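Local coordinates for protein glycosyltransferase (Streptomyces halstedii, PDB 3WAD) that belongs to the GT-B glycosyltransferases, two-domain proteins with a Rossmann-like parallel sheet in each half, related in sequence to the erythromycin biosynthesis protein CIII family, at residues M5-N10 against I33-D38; D130-A135 against M150-D155; E351-R356 against E390-E395. One frame throughout, in Å; residues are numbered along the deposited sequence.

Contact 1 of 3, residues M5-N10 against I33-D38; sequences MTVFAN and IASHPD
Strands 2-6 and 30-35 run side by side and parallel in the N-terminal Rossmann-like sheet of a GT-B glycosyltransferase, and this contact holds their C-terminal ends and the loops that leave them. Two backbone bonds set the pairing. Ala-34 N points almost straight at Met-5 O (2.8 Å), and Val-7 N returns the bond to Ala-34 O, nearly along the C=O axis. Ala-34 O takes a second donor, Thr-6 OG1 at 3.2 Å, which reaches it from above the carbonyl plane because OG1 stands anti to the backbone N (chi1 -177°). Beyond Val-7 N, side chains of 35-38 meet the backbone of 7-9. Ser-35 OG, also anti to its N, gives a short 2.6 Å bond to Val-7 O, and it is bonded to Asn-39 as well. His-36 turns the edge of its ring to the loop that follows strand 2-6: ND1 of His-36 receives a weak, bent bond from Ala-9 N (3.1 Å), while CE1 lies near Phe-8 CA in the plane of the imidazole. On the face carrying Met-5 and Ile-33, the two side chains lie alongside each other, and SD of Met-5 meets CD1 of Ile-33 at 3.8 Å. The face of Thr-6 and Ala-34 is covered by helix 109-122, through Leu-115. Farther out, Ala-9 CB packs on the carboxylate of Asp-38, whose OD1 and OD2 accept backbone N-H groups of Leu-57 and Asn-58; this second shell fixes the acid that flanks the loop. One water finishes the join, donating to Ala-9 O and to Asp-38 OD2, at 2.7 Å from each.

Contact 2 of 3, residues D130-A135 against M150-D155; sequences DALTYA and MLFGLD
Three torsions shape this meeting of two loops at the C-terminal ends of neighbouring parallel strands, 126-130 and 147-150, in the N-terminal Rossmann-like domain. Asp-130 holds CG anti to its backbone N (chi1 162°), Leu-132 holds CG anti to its carbonyl carbon, and Phe-152 takes the crowded position between N and carbonyl carbon (chi1 61°), which sends its ring to the 130-132 turn. The strands separate here: after the bridge between Asp-130 and Met-150, the backbone link left is a weak and bent bond from Ala-131 N to Met-150 O (3.0 Å). Residues 130-133 form a type I turn closed by Thr-133 N on Asp-130 O. Asp-130 braces it from within, since OD2 accepts both Leu-132 N (2.9 Å), an Asx turn, and Thr-133 OG1 (2.8 Å), each from above the carboxylate plane. Its other oxygen, OD1, bonds to His-13 ND1, so the acid joins the turn to helix 11-16. The buried carboxylate thus has three polar partners, which would be expected to steady its charge. Leu-132 crosses Phe-152 at about a right angle and lays its branch point against the ring, CG to CE2 at 3.6 Å, with CD1 and CD2 also close. Ala-131 CB touches both Leu-151 CD2 and Phe-152 CE2. The phenyl ring also meets the rings of His-13 and Trp-344, the latter beyond the N-terminal sheet, so the loop at 150-155 faces the C-terminal half of the protein. Asp-130 OD1 approaches the ring obliquely, 4.0 Å from Phe-152 CD2, the carboxylate and phenyl planes only 20° apart.

Contact 3 of 3, residues E351-R356 against E390-E395; sequences ERFAER and EQIQKE
The end of helix 346-355 faces the flank of helix 384-397 at some distance, the nearest CA atoms being those of Arg-356 and Ile-392, 8.4 Å apart, so side chains alone span the gap. Arg-356 does most of it. Its chain leaves with CG anti to the carbonyl carbon and bends at chi2 and chi3, which brings the guanidinium tip to tip with Glu-395. The grip is end-on and two-pronged: Arg-356 NH1 bonds to Glu-395 OE1 at 2.8 Å and Arg-356 NH2 to Glu-395 OE2 at 2.5 Å, a salt bridge with both bonds nearly straight. Guanidinium and carboxylate planes lie 20° apart, almost flat to each other, and both acceptors stay close to the guanidinium plane. Glu-395 OE2 takes a second donor, Gln-391 NE2, through its anti lone pair at 3.0 Å; one helical turn back, this amide positions the acid for the arginine.

Both helices belong to the C-terminal Rossmann-like domain of the GT-B fold. Trp-212, from the N-terminal half of the chain, makes a cation-pi contact with Arg-356 and also touches Ile-392 and Glu-395, so the salt bridge lies where the two halves meet. Beneath the charged pair the packing is apolar. Ile-392 CG1 sits over the centre of one guanidinium face, 3.9 Å from Arg-356 CZ. Its chain runs on extended (chi2 -174°) so that CD1 reaches the edge of the buried Phe-353 ring, meeting CD2 at 4.0 Å. Phe-353 in turn packs on Ile-330 of helix 323-332 and on Ile-338 of the sheet, while CB of Arg-356 rests against the same CD1 of Ile-392.

In the fold
From the N terminus, strand 2-6 runs into helices 11-16 and 18-27 before strand 30-35 returns beside it, and contact 1 closes that beta-alpha-beta loop. Contact 2 closes a later one, from strand 126-130 through helix 135-141 to strand 147-150. The two follow in series but touch, since strand 2-6 lies between 30-35 and 126-130: Phe-8 N meets Thr-133 OG1 at 2.8 Å, and Thr-6 O meets Asp-130 N. In the other domain, contact 3 joins helices 346-355 and 384-397, closing a loop that holds strand 359-361 and helix 369-381. Its nearest atoms are about 6 Å from contact 2 and about 19 Å from contact 1. None nests or crosses.

Contact 1 of 3, residues M5-N10 against I33-D38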
loop_
_atom_site.group_PDB
_atom_site.type_symbol
_atom_site.label_atom_id
_atom_site.label_comp_id
_atom_site.label_asym_id
_atom_site.label_seq_id
_atom_site.Cartn_x
_atom_site.Cartn_y
_atom_site.Cartn_z
ATOM N N MET B 5 -14.199 -1.794 3.179
ATOM C CA MET B 5 -14.059 -2.675 2.001
ATOM C C MET B 5 -14.061 -4.100 2.433
ATOM O O MET B 5 -13.463 -4.424 3.472
ATOM C CB MET B 5 -12.760 -2.391 1.306
ATOM C CG MET B 5 -12.638 -0.869 0.983
ATOM S SD MET B 5 -11.168 -0.454 -0.003
ATOM C CE MET B 5 -11.489 -1.271 -1.595
ATOM N N THR B 6 -14.770 -4.964 1.696
ATOM C CA THR B 6 -14.838 -6.314 2.160
ATOM C C THR B 6 -14.568 -7.257 0.957
ATOM O O THR B 6 -14.999 -6.993 -0.153
ATOM C CB THR B 6 -16.094 -6.580 2.930
ATOM O OG1 THR B 6 -16.089 -7.935 3.428
ATOM C CG2 THR B 6 -17.363 -6.313 2.067
ATOM N N VAL B 7 -13.827 -8.322 1.203
ATOM C CA VAL B 7 -13.545 -9.309 0.150
ATOM C C VAL B 7 -13.445 -10.668 0.852
ATOM O O VAL B 7 -12.894 -10.738 1.973
ATOM C CB VAL B 7 -12.296 -8.901 -0.698
ATOM C CG1 VAL B 7 -11.069 -8.823 0.183
ATOM C CG2 VAL B 7 -12.012 -9.924 -1.814
ATOM N N PHE B 8 -13.985 -11.746 0.246
ATOM C CA PHE B 8 -13.775 -13.087 0.794
ATOM C C PHE B 8 -12.250 -13.457 0.770
ATOM O O PHE B 8 -11.487 -12.809 0.067
ATOM C CB PHE B 8 -14.656 -14.177 0.131
ATOM C CG PHE B 8 -14.216 -14.556 -1.265
ATOM C CD1 PHE B 8 -13.469 -15.732 -1.477
ATOM C CD2 PHE B 8 -14.443 -13.698 -2.363
ATOM C CE1 PHE B 8 -12.984 -16.065 -2.813
ATOM C CE2 PHE B 8 -14.016 -14.018 -3.677
ATOM C CZ PHE B 8 -13.305 -15.211 -3.910
ATOM N N ALA B 9 -11.817 -14.472 1.552
ATOM C CA ALA B 9 -10.383 -14.790 1.677
ATOM C C ALA B 9 -9.806 -15.447 0.438
ATOM O O ALA B 9 -9.818 -16.694 0.259
ATOM C CB ALA B 9 -10.076 -15.620 2.996
ATOM N N ASN B 10 -9.296 -14.599 -0.456
ATOM C CA ASN B 10 -8.738 -15.053 -1.722
ATOM C C ASN B 10 -7.782 -13.975 -2.121
ATOM O O ASN B 10 -8.223 -12.828 -2.276
ATOM C CB ASN B 10 -9.825 -15.149 -2.825
ATOM C CG ASN B 10 -9.231 -15.564 -4.193
ATOM O OD1 ASN B 10 -8.719 -14.759 -4.972
ATOM N ND2 ASN B 10 -9.317 -16.834 -4.474
ATOM N N ILE B 33 -9.996 -3.107 5.605
ATOM C CA ILE B 33 -10.228 -4.273 4.718
ATOM C C ILE B 33 -10.716 -5.432 5.572
ATOM O O ILE B 33 -9.933 -6.000 6.404
ATOM C CB ILE B 33 -8.938 -4.746 3.865
ATOM C CG1 ILE B 33 -8.168 -3.535 3.302
ATOM C CG2 ILE B 33 -9.313 -5.875 2.812
ATOM C CD1 ILE B 33 -8.984 -2.666 2.237
ATOM N N ALA B 34 -11.974 -5.796 5.389
ATOM C CA ALA B 34 -12.514 -6.852 6.226
ATOM C C ALA B 34 -12.508 -8.087 5.380
ATOM O O ALA B 34 -12.995 -8.046 4.244
ATOM C CB ALA B 34 -13.994 -6.488 6.663
ATOM N N SER B 35 -12.032 -9.200 5.946
ATOM C CA SER B 35 -11.985 -10.465 5.247
ATOM C C SER B 35 -11.867 -11.545 6.311
ATOM O O SER B 35 -11.653 -11.222 7.527
ATOM C CB SER B 35 -10.800 -10.449 4.244
ATOM O OG SER B 35 -10.779 -11.539 3.327
ATOM N N HIS B 36 -12.055 -12.802 5.921
ATOM C CA HIS B 36 -11.787 -13.931 6.837
ATOM C C HIS B 36 -10.361 -13.905 7.397
ATOM O O HIS B 36 -9.457 -13.324 6.804
ATOM C CB HIS B 36 -12.075 -15.300 6.200
ATOM C CG HIS B 36 -13.372 -15.370 5.432
ATOM N ND1 HIS B 36 -13.514 -14.852 4.162
ATOM C CD2 HIS B 36 -14.566 -15.946 5.738
ATOM C CE1 HIS B 36 -14.731 -15.091 3.718
ATOM N NE2 HIS B 36 -15.390 -15.766 4.645
ATOM N N PRO B 37 -10.174 -14.517 8.576
ATOM C CA PRO B 37 -8.862 -14.469 9.269
ATOM C C PRO B 37 -7.717 -14.966 8.405
ATOM O O PRO B 37 -6.603 -14.379 8.456
ATOM C CB PRO B 37 -9.075 -15.364 10.499
ATOM C CG PRO B 37 -10.567 -15.315 10.772
ATOM C CD PRO B 37 -11.243 -15.071 9.428
ATOM N N ASP B 38 -7.976 -15.976 7.561
ATOM C CA ASP B 38 -6.942 -16.479 6.687
ATOM C C ASP B 38 -6.515 -15.513 5.588
ATOM O O ASP B 38 -5.572 -15.802 4.862
ATOM C CB ASP B 38 -7.261 -17.903 6.092
ATOM C CG ASP B 38 -8.617 -18.003 5.426
ATOM O OD1 ASP B 38 -9.600 -17.324 5.813
ATOM O OD2 ASP B 38 -8.711 -18.796 4.474
HETATM O O HOH W 1 -9.386 -18.828 1.894
#

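Contact 2 of 3, residues D130-A135 against M150-D155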
loop_
_atom_site.group_PDB
_atom_site.type_symbol
_atom_site.label_atom_id
_atom_site.label_comp_id
_atom_site.label_asym_id
_atom_site.label_seq_id
_atom_site.Cartn_x
_atom_site.Cartn_y
_atom_site.Cartn_z
ATOM N N ASP B 130 -16.114 -6.526 -2.918
ATOM C CA ASP B 130 -15.843 -7.504 -3.995
ATOM C C ASP B 130 -17.126 -8.221 -4.442
ATOM O O ASP B 130 -17.895 -8.674 -3.598
ATOM C CB ASP B 130 -14.854 -8.513 -3.472
ATOM C CG ASP B 130 -14.839 -9.816 -4.322
ATOM O OD1 ASP B 130 -14.032 -9.838 -5.237
ATOM O OD2 ASP B 130 -15.626 -10.775 -4.044
ATOM N N ALA B 131 -17.317 -8.349 -5.771
ATOM C CA ALA B 131 -18.621 -8.729 -6.333
ATOM C C ALA B 131 -19.111 -10.123 -5.885
ATOM O O ALA B 131 -20.295 -10.454 -5.998
ATOM C CB ALA B 131 -18.606 -8.595 -7.857
ATOM N N LEU B 132 -18.190 -10.946 -5.389
ATOM C CA LEU B 132 -18.536 -12.259 -4.886
ATOM C C LEU B 132 -18.748 -12.271 -3.386
ATOM O O LEU B 132 -18.920 -13.358 -2.814
ATOM C CB LEU B 132 -17.430 -13.265 -5.260
ATOM C CG LEU B 132 -17.275 -13.486 -6.767
ATOM C CD1 LEU B 132 -16.418 -14.774 -7.077
ATOM C CD2 LEU B 132 -18.600 -13.604 -7.471
ATOM N N THR B 133 -18.660 -11.104 -2.728
ATOM C CA THR B 133 -18.677 -11.105 -1.264
ATOM C C THR B 133 -19.996 -10.504 -0.648
ATOM O O THR B 133 -20.021 -9.334 -0.235
ATOM C CB THR B 133 -17.388 -10.327 -0.725
ATOM O OG1 THR B 133 -16.205 -10.942 -1.291
ATOM C CG2 THR B 133 -17.311 -10.467 0.813
ATOM N N TYR B 134 -21.029 -11.302 -0.544
ATOM C CA TYR B 134 -22.385 -10.779 -0.263
ATOM C C TYR B 134 -22.674 -10.416 1.201
ATOM O O TYR B 134 -23.782 -9.977 1.534
ATOM C CB TYR B 134 -23.487 -11.708 -0.849
ATOM C CG TYR B 134 -23.743 -11.378 -2.319
ATOM C CD1 TYR B 134 -22.951 -11.932 -3.353
ATOM C CD2 TYR B 134 -24.695 -10.408 -2.664
ATOM C CE1 TYR B 134 -23.165 -11.583 -4.677
ATOM C CE2 TYR B 134 -24.920 -10.072 -3.963
ATOM C CZ TYR B 134 -24.152 -10.651 -4.972
ATOM O OH TYR B 134 -24.424 -10.242 -6.268
ATOM N N ALA B 135 -21.708 -10.589 2.088
ATOM C CA ALA B 135 -21.781 -9.852 3.342
ATOM C C ALA B 135 -21.757 -8.290 3.200
ATOM O O ALA B 135 -22.441 -7.557 3.957
ATOM C CB ALA B 135 -20.660 -10.353 4.280
ATOM N N MET B 150 -17.750 -3.998 -6.431
ATOM C CA MET B 150 -16.536 -3.921 -7.189
ATOM C C MET B 150 -16.293 -5.187 -8.050
ATOM O O MET B 150 -16.124 -6.288 -7.516
ATOM C CB MET B 150 -15.300 -3.608 -6.332
ATOM C CG MET B 150 -14.037 -3.528 -7.214
ATOM S SD MET B 150 -12.726 -2.729 -6.246
ATOM C CE MET B 150 -11.622 -2.369 -7.555
ATOM N N LEU B 151 -16.268 -5.006 -9.382
ATOM C CA LEU B 151 -16.022 -6.158 -10.280
ATOM C C LEU B 151 -14.567 -6.536 -10.254
ATOM O O LEU B 151 -13.668 -5.751 -9.856
ATOM C CB LEU B 151 -16.424 -5.819 -11.714
ATOM C CG LEU B 151 -17.920 -5.426 -11.901
ATOM C CD1 LEU B 151 -18.295 -5.099 -13.356
ATOM C CD2 LEU B 151 -18.890 -6.511 -11.419
ATOM N N PHE B 152 -14.301 -7.725 -10.764
ATOM C CA PHE B 152 -12.930 -8.265 -10.772
ATOM C C PHE B 152 -12.669 -8.860 -12.186
ATOM O O PHE B 152 -11.613 -9.458 -12.464
ATOM C CB PHE B 152 -12.817 -9.317 -9.612
ATOM C CG PHE B 152 -13.768 -10.457 -9.774
ATOM C CD1 PHE B 152 -13.450 -11.505 -10.676
ATOM C CD2 PHE B 152 -14.981 -10.463 -9.114
ATOM C CE1 PHE B 152 -14.383 -12.534 -10.885
ATOM C CE2 PHE B 152 -15.871 -11.416 -9.314
ATOM C CZ PHE B 152 -15.587 -12.479 -10.205
ATOM N N GLY B 153 -13.617 -8.653 -13.102
ATOM C CA GLY B 153 -13.455 -8.989 -14.551
ATOM C C GLY B 153 -14.754 -8.460 -15.140
ATOM O O GLY B 153 -15.356 -7.522 -14.598
ATOM N N LEU B 154 -15.252 -9.089 -16.193
ATOM C CA LEU B 154 -16.599 -8.783 -16.660
ATOM C C LEU B 154 -17.750 -9.131 -15.713
ATOM O O LEU B 154 -17.640 -9.972 -14.818
ATOM C CB LEU B 154 -16.835 -9.441 -18.038
ATOM C CG LEU B 154 -15.812 -9.282 -19.175
ATOM C CD1 LEU B 154 -16.394 -9.937 -20.488
ATOM C CD2 LEU B 154 -15.341 -7.866 -19.473
ATOM N N ASP B 155 -18.864 -8.440 -15.883
ATOM C CA ASP B 155 -19.988 -8.593 -14.976
ATOM C C ASP B 155 -20.940 -9.719 -15.431
ATOM O O ASP B 155 -22.064 -9.442 -15.853
ATOM C CB ASP B 155 -20.724 -7.256 -14.840
ATOM C CG ASP B 155 -21.720 -7.254 -13.710
ATOM O OD1 ASP B 155 -21.799 -8.198 -12.842
ATOM O OD2 ASP B 155 -22.442 -6.247 -13.674
#

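Contact 3 of 3, residues E351-R356 against E390-E395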
loop_
_atom_site.group_PDB
_atom_site.type_symbol
_atom_site.label_atom_id
_atom_site.label_comp_id
_atom_site.label_asym_id
_atom_site.label_seq_id
_atom_site.Cartn_x
_atom_site.Cartn_y
_atom_site.Cartn_z
ATOM N N GLU B 351 -11.573 -13.259 -27.133
ATOM C CA GLU B 351 -12.072 -12.974 -28.491
ATOM C C GLU B 351 -12.125 -11.502 -28.744
ATOM O O GLU B 351 -11.802 -11.078 -29.844
ATOM C CB GLU B 351 -13.442 -13.565 -28.644
ATOM C CG GLU B 351 -13.798 -14.037 -29.999
ATOM C CD GLU B 351 -14.881 -15.089 -29.791
ATOM O OE1 GLU B 351 -14.823 -15.685 -28.667
ATOM O OE2 GLU B 351 -15.785 -15.281 -30.660
ATOM N N ARG B 352 -12.488 -10.707 -27.717
ATOM C CA ARG B 352 -12.458 -9.238 -27.835
ATOM C C ARG B 352 -11.062 -8.701 -28.220
ATOM O O ARG B 352 -10.936 -7.893 -29.109
ATOM C CB ARG B 352 -13.024 -8.587 -26.560
ATOM C CG ARG B 352 -14.484 -8.052 -26.712
ATOM C CD ARG B 352 -15.522 -9.126 -26.687
ATOM N NE ARG B 352 -15.776 -9.732 -28.011
ATOM C CZ ARG B 352 -16.281 -10.952 -28.185
ATOM N NH1 ARG B 352 -16.608 -11.689 -27.144
ATOM N NH2 ARG B 352 -16.476 -11.433 -29.401
ATOM N N PHE B 353 -10.009 -9.189 -27.567
ATOM C CA PHE B 353 -8.652 -8.793 -27.898
ATOM C C PHE B 353 -8.284 -9.256 -29.320
ATOM O O PHE B 353 -7.630 -8.514 -30.059
ATOM C CB PHE B 353 -7.655 -9.444 -26.949
ATOM C CG PHE B 353 -7.508 -8.760 -25.599
ATOM C CD1 PHE B 353 -7.849 -9.450 -24.428
ATOM C CD2 PHE B 353 -6.959 -7.481 -25.501
ATOM C CE1 PHE B 353 -7.714 -8.849 -23.177
ATOM C CE2 PHE B 353 -6.797 -6.832 -24.222
ATOM C CZ PHE B 353 -7.163 -7.520 -23.076
ATOM N N ALA B 354 -8.700 -10.479 -29.663
ATOM C CA ALA B 354 -8.368 -11.060 -30.982
ATOM C C ALA B 354 -8.979 -10.174 -32.084
ATOM O O ALA B 354 -8.279 -9.841 -33.044
ATOM C CB ALA B 354 -8.811 -12.522 -31.094
ATOM N N GLU B 355 -10.214 -9.686 -31.863
ATOM C CA GLU B 355 -10.908 -8.854 -32.849
ATOM C C GLU B 355 -10.264 -7.504 -33.083
ATOM O O GLU B 355 -10.489 -6.904 -34.094
ATOM C CB GLU B 355 -12.365 -8.605 -32.472
ATOM C CG GLU B 355 -13.216 -9.812 -32.490
ATOM C CD GLU B 355 -14.540 -9.509 -31.846
ATOM O OE1 GLU B 355 -14.669 -8.429 -31.219
ATOM O OE2 GLU B 355 -15.446 -10.337 -31.993
ATOM N N ARG B 356 -9.488 -7.022 -32.127
ATOM C CA ARG B 356 -8.827 -5.742 -32.239
ATOM C C ARG B 356 -7.406 -5.933 -32.814
ATOM O O ARG B 356 -6.653 -4.984 -33.071
ATOM C CB ARG B 356 -8.868 -5.057 -30.863
ATOM C CG ARG B 356 -10.318 -4.701 -30.439
ATOM C CD ARG B 356 -10.416 -3.462 -29.561
ATOM N NE ARG B 356 -9.603 -2.331 -30.038
ATOM C CZ ARG B 356 -9.466 -1.165 -29.400
ATOM N NH1 ARG B 356 -10.109 -0.966 -28.279
ATOM N NH2 ARG B 356 -8.701 -0.174 -29.886
ATOM N N GLU B 390 -0.797 -1.389 -28.509
ATOM C CA GLU B 390 -0.544 0.007 -28.151
ATOM C C GLU B 390 -1.776 0.897 -28.223
ATOM O O GLU B 390 -1.943 1.781 -27.405
ATOM C CB GLU B 390 0.583 0.550 -28.989
ATOM C CG GLU B 390 1.810 -0.220 -28.816
ATOM C CD GLU B 390 2.950 0.692 -28.503
ATOM O OE1 GLU B 390 3.718 1.065 -29.437
ATOM O OE2 GLU B 390 3.048 1.059 -27.309
ATOM N N GLN B 391 -2.653 0.630 -29.170
ATOM C CA GLN B 391 -3.877 1.391 -29.307
ATOM C C GLN B 391 -4.741 1.139 -28.066
ATOM O O GLN B 391 -5.352 2.061 -27.474
ATOM C CB GLN B 391 -4.654 0.951 -30.586
ATOM C CG GLN B 391 -5.966 1.711 -30.826
ATOM C CD GLN B 391 -5.760 3.235 -30.673
ATOM O OE1 GLN B 391 -4.712 3.771 -31.071
ATOM N NE2 GLN B 391 -6.756 3.932 -30.116
ATOM N N ILE B 392 -4.863 -0.145 -27.734
ATOM C CA ILE B 392 -5.526 -0.546 -26.483
ATOM C C ILE B 392 -4.957 0.193 -25.248
ATOM O O ILE B 392 -5.740 0.656 -24.390
ATOM C CB ILE B 392 -5.550 -2.120 -26.337
ATOM C CG1 ILE B 392 -6.336 -2.647 -27.552
ATOM C CG2 ILE B 392 -6.187 -2.534 -24.990
ATOM C CD1 ILE B 392 -6.635 -4.096 -27.612
ATOM N N GLN B 393 -3.640 0.305 -25.185
ATOM C CA GLN B 393 -2.930 0.933 -24.072
ATOM C C GLN B 393 -3.269 2.416 -23.983
ATOM O O GLN B 393 -3.548 2.923 -22.903
ATOM C CB GLN B 393 -1.430 0.718 -24.203
ATOM C CG GLN B 393 -0.529 1.375 -23.111
ATOM C CD GLN B 393 0.960 1.368 -23.541
ATOM O OE1 GLN B 393 1.270 1.374 -24.708
ATOM N NE2 GLN B 393 1.857 1.330 -22.593
ATOM N N LYS B 394 -3.276 3.090 -25.152
ATOM C CA LYS B 394 -3.698 4.496 -25.257
ATOM C C LYS B 394 -5.114 4.755 -24.694
ATOM O O LYS B 394 -5.262 5.666 -23.882
ATOM C CB LYS B 394 -3.480 4.980 -26.719
ATOM C CG LYS B 394 -4.138 6.288 -27.068
ATOM C CD LYS B 394 -3.993 6.615 -28.606
ATOM C CE LYS B 394 -4.665 7.976 -28.924
ATOM N NZ LYS B 394 -3.764 8.946 -29.676
ATOM N N GLU B 395 -6.111 3.962 -25.060
ATOM C CA GLU B 395 -7.453 4.079 -24.568
ATOM C C GLU B 395 -7.600 3.739 -23.074
ATOM O O GLU B 395 -8.513 4.227 -22.377
ATOM C CB GLU B 395 -8.379 3.129 -25.349
ATOM C CG GLU B 395 -8.446 3.421 -26.879
ATOM C CD GLU B 395 -9.096 2.314 -27.687
ATOM O OE1 GLU B 395 -10.010 1.645 -27.193
ATOM O OE2 GLU B 395 -8.710 2.113 -28.856
#